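Peptidoglycan synthetase penicillin-binding protein 3 (Bifidobacterium adolescentis, PDB 4YE5) probably binds penicillin and, as in other members of the transpeptidase family, is thought to cross-link peptidoglycan strands during cell-wall synthesis. Local coordinates at residues Y481-S487 and Y506-A512; N146-Y150 and G162-G167; L136-V140 and V189-G193; G153-G157 and Q224-E228; S295-Q299 and I453-V457. Numbering follows the deposited sequence.

Contact 1. Residues Y481-S487 and Y506-A512; sequences YRMAAKS and YSTIIPA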
# COMPACT_ATOMS: atom_id res chain seq x y z
N TYR A 481 21.62 6.07 -19.75
CA TYR A 481 20.71 7.00 -19.08
C TYR A 481 21.39 7.89 -18.05
O TYR A 481 22.19 7.42 -17.23
CB TYR A 481 19.55 6.23 -18.42
CG TYR A 481 18.74 5.43 -19.44
CD1 TYR A 481 19.11 4.14 -19.79
CD2 TYR A 481 17.62 5.98 -20.05
CE1 TYR A 481 18.39 3.41 -20.73
CE2 TYR A 481 16.89 5.25 -20.99
CZ TYR A 481 17.29 3.97 -21.32
OH TYR A 481 16.56 3.24 -22.25
N ARG A 482 21.04 9.16 -18.07
CA ARG A 482 21.52 10.10 -17.05
C ARG A 482 20.67 9.97 -15.79
O ARG A 482 19.46 9.80 -15.90
CB ARG A 482 21.46 11.53 -17.60
CG ARG A 482 22.46 11.75 -18.74
CD ARG A 482 22.17 13.01 -19.54
NE ARG A 482 22.01 14.21 -18.72
CZ ARG A 482 21.59 15.38 -19.20
NH1 ARG A 482 21.31 15.51 -20.49
NH2 ARG A 482 21.46 16.42 -18.39
N MSE A 483 21.30 10.04 -14.61
CA MSE A 483 20.60 9.97 -13.33
C MSE A 483 20.87 11.20 -12.50
O MSE A 483 21.96 11.77 -12.56
CB MSE A 483 21.05 8.75 -12.50
CG MSE A 483 20.52 7.39 -13.01
SE MSE A 483 21.11 5.88 -11.91
CE MSE A 483 22.89 5.77 -12.54
N ALA A 484 19.88 11.60 -11.71
CA ALA A 484 20.08 12.65 -10.71
C ALA A 484 19.78 11.96 -9.40
O ALA A 484 18.68 11.43 -9.22
CB ALA A 484 19.13 13.80 -10.93
N ALA A 485 20.74 11.97 -8.48
CA ALA A 485 20.55 11.17 -7.27
C ALA A 485 21.29 11.73 -6.09
O ALA A 485 22.22 12.50 -6.25
CB ALA A 485 21.03 9.73 -7.54
N LYS A 486 20.91 11.28 -4.89
CA LYS A 486 21.68 11.57 -3.69
C LYS A 486 21.77 10.33 -2.83
O LYS A 486 20.82 9.55 -2.76
CB LYS A 486 21.03 12.70 -2.86
CG LYS A 486 21.66 14.09 -3.09
CD LYS A 486 23.14 14.19 -2.70
CE LYS A 486 23.30 14.25 -1.19
NZ LYS A 486 24.69 13.94 -0.73
N SER A 487 22.90 10.17 -2.14
CA SER A 487 23.08 9.10 -1.16
C SER A 487 23.11 9.63 0.27
O SER A 487 23.38 10.82 0.49
CB SER A 487 24.42 8.41 -1.39
OG SER A 487 25.47 9.34 -1.20
N TYR A 506 19.35 5.87 -0.75
CA TYR A 506 19.74 6.35 -2.06
C TYR A 506 18.47 6.59 -2.82
O TYR A 506 17.59 5.74 -2.82
CB TYR A 506 20.60 5.29 -2.78
CG TYR A 506 21.52 5.84 -3.88
CD1 TYR A 506 21.04 6.08 -5.17
CD2 TYR A 506 22.87 6.08 -3.63
CE1 TYR A 506 21.91 6.58 -6.20
CE2 TYR A 506 23.73 6.58 -4.64
CZ TYR A 506 23.24 6.81 -5.92
OH TYR A 506 24.11 7.30 -6.91
N SER A 507 18.35 7.76 -3.44
CA SER A 507 17.16 8.08 -4.18
C SER A 507 17.58 8.67 -5.52
O SER A 507 18.39 9.60 -5.59
CB SER A 507 16.28 9.04 -3.38
OG SER A 507 15.04 9.25 -4.04
N THR A 508 17.00 8.12 -6.58
CA THR A 508 17.40 8.43 -7.94
C THR A 508 16.22 8.91 -8.78
O THR A 508 15.13 8.33 -8.73
CB THR A 508 17.95 7.17 -8.64
OG1 THR A 508 19.05 6.65 -7.88
CG2 THR A 508 18.42 7.54 -10.05
N ILE A 509 16.46 9.96 -9.56
CA ILE A 509 15.49 10.45 -10.54
C ILE A 509 16.03 10.01 -11.89
O ILE A 509 17.19 10.25 -12.20
CB ILE A 509 15.44 11.99 -10.54
CG1 ILE A 509 14.92 12.50 -9.19
CG2 ILE A 509 14.58 12.48 -11.70
CD1 ILE A 509 15.24 14.00 -8.90
N ILE A 510 15.20 9.35 -12.69
CA ILE A 510 15.69 8.80 -13.94
C ILE A 510 14.62 8.83 -15.06
O ILE A 510 13.43 8.65 -14.78
CB ILE A 510 16.22 7.35 -13.70
CG1 ILE A 510 16.98 6.82 -14.92
CG2 ILE A 510 15.07 6.39 -13.33
CD1 ILE A 510 17.53 5.42 -14.73
N PRO A 511 15.00 9.18 -16.30
CA PRO A 511 16.30 9.78 -16.66
C PRO A 511 16.34 11.25 -16.27
O PRO A 511 15.29 11.91 -16.29
CB PRO A 511 16.37 9.64 -18.19
CG PRO A 511 14.92 9.41 -18.66
CD PRO A 511 14.14 8.89 -17.47
N ALA A 512 17.52 11.76 -15.90
CA ALA A 512 17.63 13.14 -15.43
C ALA A 512 17.14 14.18 -16.45
O ALA A 512 16.64 15.24 -16.07
CB ALA A 512 19.09 13.46 -15.03

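Contact 2. Residues N146-Y150 and G162-G167; sequences NERLY and GVDADG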
# COMPACT_ATOMS: atom_id res chain seq x y z
N ASN A 146 -16.17 -17.21 3.42
CA ASN A 146 -15.31 -16.02 3.27
C ASN A 146 -13.89 -16.31 2.86
O ASN A 146 -12.99 -15.47 3.07
CB ASN A 146 -15.32 -15.18 4.54
CG ASN A 146 -16.69 -14.64 4.86
OD1 ASN A 146 -17.18 -13.72 4.19
ND2 ASN A 146 -17.33 -15.21 5.87
N GLU A 147 -13.67 -17.47 2.26
CA GLU A 147 -12.35 -17.81 1.76
C GLU A 147 -11.83 -16.73 0.80
O GLU A 147 -12.53 -16.31 -0.12
CB GLU A 147 -12.36 -19.17 1.06
CG GLU A 147 -10.94 -19.64 0.68
CD GLU A 147 -10.92 -21.05 0.09
OE1 GLU A 147 -11.90 -21.45 -0.57
OE2 GLU A 147 -9.91 -21.76 0.29
N ARG A 148 -10.59 -16.29 1.03
CA ARG A 148 -9.98 -15.22 0.23
C ARG A 148 -8.69 -15.76 -0.39
O ARG A 148 -7.81 -16.25 0.32
CB ARG A 148 -9.65 -14.02 1.14
CG ARG A 148 -9.19 -12.73 0.43
CD ARG A 148 -10.36 -12.01 -0.21
NE ARG A 148 -10.08 -10.62 -0.59
CZ ARG A 148 -10.78 -9.95 -1.51
NH1 ARG A 148 -11.78 -10.55 -2.15
NH2 ARG A 148 -10.49 -8.67 -1.79
N LEU A 149 -8.58 -15.69 -1.72
CA LEU A 149 -7.40 -16.22 -2.40
C LEU A 149 -6.56 -15.10 -3.01
O LEU A 149 -7.10 -14.13 -3.56
CB LEU A 149 -7.79 -17.20 -3.51
CG LEU A 149 -8.63 -18.42 -3.11
CD1 LEU A 149 -8.96 -19.30 -4.33
CD2 LEU A 149 -7.92 -19.24 -2.03
N TYR A 150 -5.25 -15.28 -2.95
CA TYR A 150 -4.32 -14.30 -3.49
C TYR A 150 -3.45 -15.03 -4.50
O TYR A 150 -2.53 -15.73 -4.12
CB TYR A 150 -3.46 -13.73 -2.36
CG TYR A 150 -4.28 -13.03 -1.30
CD1 TYR A 150 -4.79 -13.73 -0.20
CD2 TYR A 150 -4.57 -11.67 -1.41
CE1 TYR A 150 -5.56 -13.09 0.76
CE2 TYR A 150 -5.32 -11.02 -0.44
CZ TYR A 150 -5.82 -11.74 0.63
OH TYR A 150 -6.57 -11.09 1.58
N GLY A 162 -4.71 -9.01 4.61
CA GLY A 162 -5.54 -10.21 4.75
C GLY A 162 -6.89 -9.90 5.38
O GLY A 162 -7.13 -8.77 5.83
N VAL A 163 -7.77 -10.90 5.39
CA VAL A 163 -9.08 -10.77 6.03
C VAL A 163 -9.24 -11.78 7.18
O VAL A 163 -8.55 -12.79 7.23
CB VAL A 163 -10.22 -10.98 5.01
CG1 VAL A 163 -10.11 -9.97 3.86
CG2 VAL A 163 -10.19 -12.40 4.47
N ASP A 164 -10.15 -11.50 8.12
CA ASP A 164 -10.42 -12.48 9.17
C ASP A 164 -11.45 -13.52 8.71
O ASP A 164 -11.88 -13.49 7.56
CB ASP A 164 -10.85 -11.80 10.49
CG ASP A 164 -12.18 -11.05 10.38
OD1 ASP A 164 -12.93 -11.24 9.39
OD2 ASP A 164 -12.46 -10.26 11.29
N ALA A 165 -11.84 -14.45 9.58
CA ALA A 165 -12.78 -15.52 9.19
C ALA A 165 -14.15 -15.03 8.74
O ALA A 165 -14.88 -15.75 8.07
CB ALA A 165 -12.92 -16.57 10.30
N ASP A 166 -14.50 -13.80 9.11
CA ASP A 166 -15.74 -13.17 8.68
C ASP A 166 -15.58 -12.37 7.39
O ASP A 166 -16.50 -11.67 6.95
CB ASP A 166 -16.25 -12.24 9.78
CG ASP A 166 -16.47 -12.96 11.11
OD1 ASP A 166 -16.85 -14.15 11.08
OD2 ASP A 166 -16.26 -12.33 12.17
N GLY A 167 -14.39 -12.44 6.78
CA GLY A 167 -14.15 -11.72 5.54
C GLY A 167 -13.89 -10.23 5.72
O GLY A 167 -13.87 -9.48 4.75
O HOH W 1 -11.62 -15.60 5.54

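Contact 3. Residues L136-V140 and V189-G193; sequences LGGIV and VYQQG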
# COMPACT_ATOMS: atom_id res chain seq x y z
N LEU A 136 -38.78 -22.90 0.75
CA LEU A 136 -38.49 -23.15 2.16
C LEU A 136 -37.75 -21.96 2.79
O LEU A 136 -36.85 -22.17 3.63
CB LEU A 136 -37.53 -24.35 2.29
CG LEU A 136 -37.96 -25.73 1.80
CD1 LEU A 136 -36.73 -26.63 1.69
CD2 LEU A 136 -39.03 -26.32 2.72
N GLY A 137 -38.06 -20.73 2.40
CA GLY A 137 -37.30 -19.59 2.94
C GLY A 137 -37.66 -19.40 4.40
O GLY A 137 -38.80 -19.62 4.79
N GLY A 138 -36.70 -19.00 5.21
CA GLY A 138 -36.89 -19.00 6.63
C GLY A 138 -36.35 -20.29 7.21
O GLY A 138 -35.56 -20.27 8.15
N ILE A 139 -36.74 -21.42 6.64
CA ILE A 139 -36.40 -22.72 7.24
C ILE A 139 -34.99 -23.15 6.86
O ILE A 139 -34.23 -23.64 7.70
CB ILE A 139 -37.40 -23.80 6.83
CG1 ILE A 139 -38.81 -23.34 7.21
CG2 ILE A 139 -37.03 -25.16 7.47
CD1 ILE A 139 -39.88 -24.22 6.69
N VAL A 140 -34.64 -22.95 5.60
CA VAL A 140 -33.31 -23.28 5.13
C VAL A 140 -32.72 -22.00 4.52
O VAL A 140 -33.41 -21.27 3.81
CB VAL A 140 -33.37 -24.39 4.07
CG1 VAL A 140 -31.99 -24.73 3.57
CG2 VAL A 140 -34.04 -25.64 4.65
N VAL A 189 -37.12 -11.06 5.32
CA VAL A 189 -37.87 -11.29 6.55
C VAL A 189 -39.04 -12.22 6.25
O VAL A 189 -39.78 -12.00 5.30
CB VAL A 189 -38.37 -9.96 7.13
CG1 VAL A 189 -39.11 -10.20 8.42
CG2 VAL A 189 -37.18 -9.02 7.35
N TYR A 190 -39.18 -13.28 7.04
CA TYR A 190 -40.24 -14.27 6.80
C TYR A 190 -41.22 -14.30 7.96
O TYR A 190 -40.80 -14.22 9.10
CB TYR A 190 -39.61 -15.65 6.66
CG TYR A 190 -38.79 -15.79 5.41
CD1 TYR A 190 -39.39 -16.15 4.21
CD2 TYR A 190 -37.42 -15.54 5.43
CE1 TYR A 190 -38.64 -16.27 3.05
CE2 TYR A 190 -36.66 -15.67 4.28
CZ TYR A 190 -37.28 -16.02 3.10
OH TYR A 190 -36.54 -16.13 1.96
N GLN A 191 -42.51 -14.44 7.68
CA GLN A 191 -43.45 -14.70 8.76
C GLN A 191 -43.53 -16.21 8.91
O GLN A 191 -44.09 -16.89 8.05
CB GLN A 191 -44.83 -14.13 8.45
CG GLN A 191 -44.83 -12.68 8.03
CD GLN A 191 -44.26 -11.73 9.07
OE1 GLN A 191 -43.39 -10.90 8.77
NE2 GLN A 191 -44.75 -11.84 10.30
N GLN A 192 -42.97 -16.75 9.98
CA GLN A 192 -42.97 -18.20 10.12
C GLN A 192 -44.04 -18.66 11.09
O GLN A 192 -44.41 -19.83 11.11
CB GLN A 192 -41.59 -18.75 10.53
CG GLN A 192 -40.54 -18.79 9.40
CD GLN A 192 -40.94 -19.62 8.15
OE1 GLN A 192 -40.43 -19.37 7.06
NE2 GLN A 192 -41.85 -20.60 8.32
N GLY A 193 -44.56 -17.72 11.87
CA GLY A 193 -45.65 -18.02 12.77
C GLY A 193 -47.01 -17.94 12.08
O GLY A 193 -47.09 -18.00 10.85

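Contact 4. Residues G153-G157 and Q224-E228; sequences GTLMG and QWYTE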
# COMPACT_ATOMS: atom_id res chain seq x y z
N GLY A 153 0.49 -15.30 -4.41
CA GLY A 153 1.18 -15.85 -3.25
C GLY A 153 1.87 -14.81 -2.36
O GLY A 153 1.21 -14.00 -1.69
N THR A 154 3.20 -14.83 -2.35
CA THR A 154 3.99 -13.91 -1.53
C THR A 154 4.14 -12.50 -2.09
O THR A 154 4.60 -11.60 -1.36
CB THR A 154 5.42 -14.46 -1.30
OG1 THR A 154 6.06 -14.64 -2.57
CG2 THR A 154 5.36 -15.80 -0.55
N LEU A 155 3.81 -12.30 -3.37
CA LEU A 155 3.97 -10.97 -3.97
C LEU A 155 3.26 -9.91 -3.14
O LEU A 155 2.08 -10.04 -2.85
CB LEU A 155 3.45 -10.95 -5.42
CG LEU A 155 3.59 -9.58 -6.11
CD1 LEU A 155 5.03 -9.32 -6.51
CD2 LEU A 155 2.67 -9.50 -7.32
N MSE A 156 3.98 -8.86 -2.76
CA MSE A 156 3.45 -7.78 -1.92
C MSE A 156 2.49 -8.27 -0.79
O MSE A 156 1.47 -7.64 -0.52
CB MSE A 156 2.79 -6.69 -2.80
CG MSE A 156 1.50 -7.13 -3.56
SE MSE A 156 0.71 -5.68 -4.66
CE MSE A 156 0.87 -6.58 -6.37
N GLY A 157 2.85 -9.37 -0.14
CA GLY A 157 1.94 -10.06 0.77
C GLY A 157 1.47 -9.20 1.93
O GLY A 157 0.28 -9.17 2.25
N GLN A 224 6.55 -4.60 -9.30
CA GLN A 224 6.58 -5.03 -7.90
C GLN A 224 7.37 -6.33 -7.77
O GLN A 224 8.21 -6.47 -6.89
CB GLN A 224 5.15 -5.24 -7.37
CG GLN A 224 5.11 -5.65 -5.88
CD GLN A 224 5.36 -4.47 -4.92
OE1 GLN A 224 5.12 -3.32 -5.26
NE2 GLN A 224 5.77 -4.78 -3.70
N TRP A 225 7.10 -7.27 -8.65
CA TRP A 225 7.79 -8.56 -8.61
C TRP A 225 9.29 -8.37 -8.81
O TRP A 225 10.08 -8.95 -8.06
CB TRP A 225 7.26 -9.55 -9.65
CG TRP A 225 7.91 -10.91 -9.52
CD1 TRP A 225 7.45 -11.97 -8.78
CD2 TRP A 225 9.13 -11.36 -10.14
NE1 TRP A 225 8.31 -13.04 -8.90
CE2 TRP A 225 9.35 -12.69 -9.72
CE3 TRP A 225 10.06 -10.76 -10.99
CZ2 TRP A 225 10.46 -13.42 -10.13
CZ3 TRP A 225 11.17 -11.49 -11.40
CH2 TRP A 225 11.36 -12.81 -10.96
N TYR A 226 9.68 -7.57 -9.80
CA TYR A 226 11.12 -7.39 -10.05
C TYR A 226 11.81 -6.66 -8.89
O TYR A 226 12.95 -6.95 -8.53
CB TYR A 226 11.39 -6.69 -11.38
CG TYR A 226 12.83 -6.81 -11.82
CD1 TYR A 226 13.29 -7.96 -12.47
CD2 TYR A 226 13.72 -5.79 -11.60
CE1 TYR A 226 14.63 -8.08 -12.86
CE2 TYR A 226 15.07 -5.90 -11.96
CZ TYR A 226 15.51 -7.04 -12.61
OH TYR A 226 16.84 -7.13 -12.99
N THR A 227 11.10 -5.70 -8.30
CA THR A 227 11.69 -4.95 -7.20
C THR A 227 11.91 -5.88 -5.99
O THR A 227 12.96 -5.81 -5.34
CB THR A 227 10.81 -3.75 -6.83
OG1 THR A 227 10.68 -2.89 -7.97
CG2 THR A 227 11.44 -2.98 -5.68
N GLU A 228 10.93 -6.74 -5.71
CA GLU A 228 11.08 -7.71 -4.63
C GLU A 228 12.21 -8.69 -4.92
O GLU A 228 12.98 -9.06 -4.03
CB GLU A 228 9.76 -8.45 -4.35
CG GLU A 228 8.73 -7.53 -3.69
CD GLU A 228 7.38 -8.21 -3.41
OE1 GLU A 228 7.26 -9.42 -3.66
OE2 GLU A 228 6.47 -7.51 -2.92

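Contact 5. Residues S295-Q299 and I453-V457; sequences SGMLQ and IDESV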
# COMPACT_ATOMS: atom_id res chain seq x y z
N SER A 295 17.50 23.56 -1.43
CA SER A 295 16.40 24.08 -2.23
C SER A 295 15.86 25.36 -1.58
O SER A 295 15.58 26.36 -2.27
CB SER A 295 15.28 23.04 -2.38
OG SER A 295 15.71 21.98 -3.21
N GLY A 296 15.73 25.32 -0.25
CA GLY A 296 15.28 26.48 0.52
C GLY A 296 16.23 27.67 0.37
O GLY A 296 15.79 28.81 0.18
N MSE A 297 17.53 27.41 0.45
CA MSE A 297 18.53 28.47 0.32
C MSE A 297 18.45 29.18 -1.02
O MSE A 297 18.57 30.40 -1.10
CB MSE A 297 19.94 27.91 0.49
CG MSE A 297 20.21 27.36 1.87
SE MSE A 297 21.95 26.54 1.90
CE MSE A 297 21.78 25.65 3.63
N LEU A 298 18.28 28.39 -2.08
CA LEU A 298 18.17 28.96 -3.42
C LEU A 298 16.88 29.75 -3.53
O LEU A 298 16.89 30.88 -3.99
CB LEU A 298 18.19 27.87 -4.48
CG LEU A 298 19.49 27.06 -4.52
CD1 LEU A 298 19.33 25.96 -5.55
CD2 LEU A 298 20.68 27.95 -4.88
N GLN A 299 15.77 29.15 -3.11
CA GLN A 299 14.46 29.79 -3.20
C GLN A 299 14.43 31.15 -2.51
O GLN A 299 13.83 32.10 -3.04
CB GLN A 299 13.37 28.88 -2.63
CG GLN A 299 11.97 29.46 -2.72
CD GLN A 299 11.49 29.58 -4.16
OE1 GLN A 299 11.86 28.76 -5.02
NE2 GLN A 299 10.69 30.61 -4.45
N ILE A 453 8.86 24.97 -4.62
CA ILE A 453 9.93 25.88 -5.04
C ILE A 453 9.70 26.28 -6.50
O ILE A 453 8.95 25.60 -7.22
CB ILE A 453 11.33 25.20 -4.97
CG1 ILE A 453 11.26 23.80 -5.60
CG2 ILE A 453 11.83 25.10 -3.52
CD1 ILE A 453 12.61 23.06 -5.61
N ASP A 454 10.35 27.35 -6.93
CA ASP A 454 10.27 27.76 -8.32
C ASP A 454 10.80 26.65 -9.22
O ASP A 454 11.71 25.90 -8.83
CB ASP A 454 11.09 29.04 -8.57
CG ASP A 454 10.52 30.26 -7.89
OD1 ASP A 454 9.44 30.19 -7.25
OD2 ASP A 454 11.15 31.32 -8.02
N GLU A 455 10.25 26.55 -10.43
CA GLU A 455 10.73 25.60 -11.43
C GLU A 455 12.23 25.80 -11.75
O GLU A 455 12.98 24.85 -11.95
CB GLU A 455 9.90 25.71 -12.71
CG GLU A 455 10.34 24.77 -13.83
CD GLU A 455 9.38 24.76 -15.02
OE1 GLU A 455 8.17 25.06 -14.85
OE2 GLU A 455 9.85 24.48 -16.14
N SER A 456 12.67 27.05 -11.76
CA SER A 456 14.07 27.30 -12.05
C SER A 456 14.96 26.77 -10.90
O SER A 456 16.05 26.26 -11.12
CB SER A 456 14.28 28.80 -12.30
OG SER A 456 13.87 29.56 -11.17
N VAL A 457 14.47 26.85 -9.67
CA VAL A 457 15.22 26.32 -8.54
C VAL A 457 15.27 24.80 -8.60
O VAL A 457 16.32 24.19 -8.37
CB VAL A 457 14.62 26.78 -7.18
CG1 VAL A 457 15.21 25.97 -5.99
CG2 VAL A 457 14.83 28.27 -6.99

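Contact 1. Residues Y481-S487 and Y506-A512
Five backbone hydrogen bonds join Y481-S487 to Y506-A512, the paired arms of the antiparallel hairpin formed by strands 484-492 and 501-510 in the five-stranded transpeptidase sheet. A484 and I509 exchange two (A484 N to I509 O, 3.0 Å; I509 N to A484 O, 2.7 Å), and K486 and S507 exchange two more (K486 N to S507 O and S507 N to K486 O, both 3.1 Å). The axes of the strand portions 484-487 and 506-510 run at 177°, with a closest approach of 4.6 Å. A485–T508 and S487–Y506 are the non-hydrogen-bonded pairs between and beyond these. Past the strand ends, across the cis peptide before P511, A512 N still reaches R482 O at 2.8 Å. The A484 methyl shares its sheet face with I509 and lies next to A512, against L462 and M465 of helix 455-470. A485, T508 and Y506 occupy the other face, where Y506 and T508 meet helix 535-549. K486 NZ bonds S287 OG and thus fits the pattern of a K(T/S)G-type lysine beside an SxxK serine, consistent with a penicillin-binding active site, although unconfirmed. Just before the strand, selenomethionine M483 packs its CG against T508 CG2 at 3.6 Å and I510 CD1 at 4.0 Å.

Contact 2. Residues N146-Y150 and G162-G167
This is a loose surface contact between a short strand with flanking loop and a short strand followed by a beta turn, in the region assigned to the dimerisation domain family; 256 Å² is buried in total, and the strands 148-149 and 162-163 are not paired with each other. R148 CA and V163 CA are 7.4 Å apart, too far for a ladder, so side chains and one water fill the gap. V163 points toward the other segment and lays CG2 against R148 CB at 3.7 Å, while Y150 OH comes to 3.4 Å from G162 CA. At the other end, residues D164 to G167 form a type I beta turn, closed by G167 N to D164 O at 2.8 Å. The side chain of N146 lies against this turn: its ND2 gives a weak hydrogen bond to A165 O (3.3 Å, 127°), and its CB is 3.7 Å from G167 N. G167 has a phi of 78°, and an ideal CB there would be 2.6 Å from N146 OD1, so the absence of a side chain suits both backbone and neighbour. Water 1 bridges the backbones, donating to N146 O at 2.8 Å and D164 O at 2.9 Å. R148 and Y150 both turn their polar ends to E174 of helix 172-176, R148 through a salt bridge. Strand 148-149 pairs with strand 42-46 at the margin of a mixed sheet, and strand 162-163 pairs with 169-171.

Contact 3. Residues L136-V140 and V189-G193
A tyrosine ring lying on a glycine-rich loop defines this contact, in which the loop between helix 125-132 and strand 140-144 meets strand 186-191 at Y190 and the residues after it; that strand is the middle one of a three-stranded antiparallel sheet in the dimerisation-family region. The main interaction is CH-pi: G138 CA sits 4.1 Å from the centroid of the Y190 ring, 26° off its normal. The same ring face carries the peptide unit between the glycines, with G137 C 3.5 Å from Y190 CE1 and G138 N 3.5 Å from Y190 CE2. The geometry leaves no room for a side chain on either glycine. An ideal CB on G137 would fall 2.4 Å from Y190 OH, and one on G138 would be 3.4 Å from Y190 CB; the G138 backbone angles (95°/-50°) would also jam a CB against the preceding carbonyl. Among the polar contacts, V140 N bonds L136 O within the loop at 3.1 Å, and Y190 OH bonds the side chain of Q188. The CA-to-CB bond of Q192 points toward the loop, and its side chain also touches T24 and Q58. On the loop, I139 touches Q58 and A59 of helix 56-61, and I139 N makes a weak hydrogen bond to L136 O at 3.1 Å.

Contact 4. Residues G153-G157 and Q224-E228
The side-chain conformations show how loop G153-G157 meets one turn of helix 221-238. E228 adopts an m, t conformation with chi3 near 4°, extending its carboxylate outward, and partly back toward Q224, to the loop backbone. There M156 N donates to E228 OE2 (2.8 Å, 138°) and weakly to E228 OE1 (3.4 Å, 162°). One turn earlier, Q224 is t at chi1 and p at chi2, a bend that brings Q224 NE2 to E228 OE2 at 2.9 Å and 174°. OE2 therefore accepts from both the loop amide and the glutamine. L155 is also t, p: its CA-to-CB bond runs sideways, but CD1 reaches the helix, lying 3.6 Å from W225 CA, 3.9 Å from W225 CB and 3.7 Å from Q224 CG. Selenomethionine M156 has chi1 at 67° and chi2 at 180°, with its CB 3.7 Å from Q224 NE2. Its backbone is in the left-handed region (39°/41°) at the N-cap position of helix 157-160, so the amide bound by E228 belongs to the residue immediately before the first helical residue, G157. Between the segments 230 Å² is buried. The contact places the start of helix 157-160 beside helix 221-238, which in turn packs Q224, T227 and E228 on strand 255-260, with Q224 OE1 bonded to L258 N and Y226 stacked on F545.

Contact 5. Residues S295-Q299 and I453-V457
Q299 satisfies both ends of its side-chain amide on the segment I453-V457. Its OE1 accepts from D454 N at 2.8 Å with a nearly straight 175° angle, and its NE2 donates to D454 OD1 at 3.1 Å and 156°. The two bonds close a ring with a single residue, pairing the glutamine amide with the main-chain NH and the carboxylate of D454. The t, p conformation of Q299 makes this possible: the CA-to-CB bond points sideways, and the end of the side chain then turns in to D454. D454 stands at the N-cap of helix 455-470, but its side chain makes no capping bond; OD1 is used by Q299, while OD2 has a weak hydrogen bond to a bound glycerol that also bonds Q299 O. The contact joins two helices of the transpeptidase-family region: the C-terminal end of helix 290-299 meets the start of helix 455-470. Beside the polar pair the packing is largely by aliphatic groups. V457 points toward the first helix and sets CG1 3.8 Å from L298 CB and 3.8 Å from S295 O, with CG2 3.6 Å from Q299 OE1. I453 CD1 approaches S295 OG at 4.1 Å; that hydroxyl is already bonded to V291 O within its own helix. The carbonyl S295 O is likewise taken, by Q299 N at 2.9 Å, and I453 O is bonded to R451 NH1.

Contacts 1, 3 and 5 are buried, contact 4 partly so, and contact 2 lies at the surface. Helix 455-470 links contacts 1 and 5: it begins in contact 5 and its later residues pack on the hairpin of contact 1, although the two centres are about 19 Å apart. Contacts 2 and 3 lie far from these, across the centre of the chain, in the dimerisation-family region; contact 4 connects that region to helix 221-238. The chemistry follows this layout: a backbone ladder in contact 1, a side-chain amide pair in contact 5, a carboxylate holding a loop amide in contact 4, a water bridge in contact 2, and ring-on-glycine packing in contact 3.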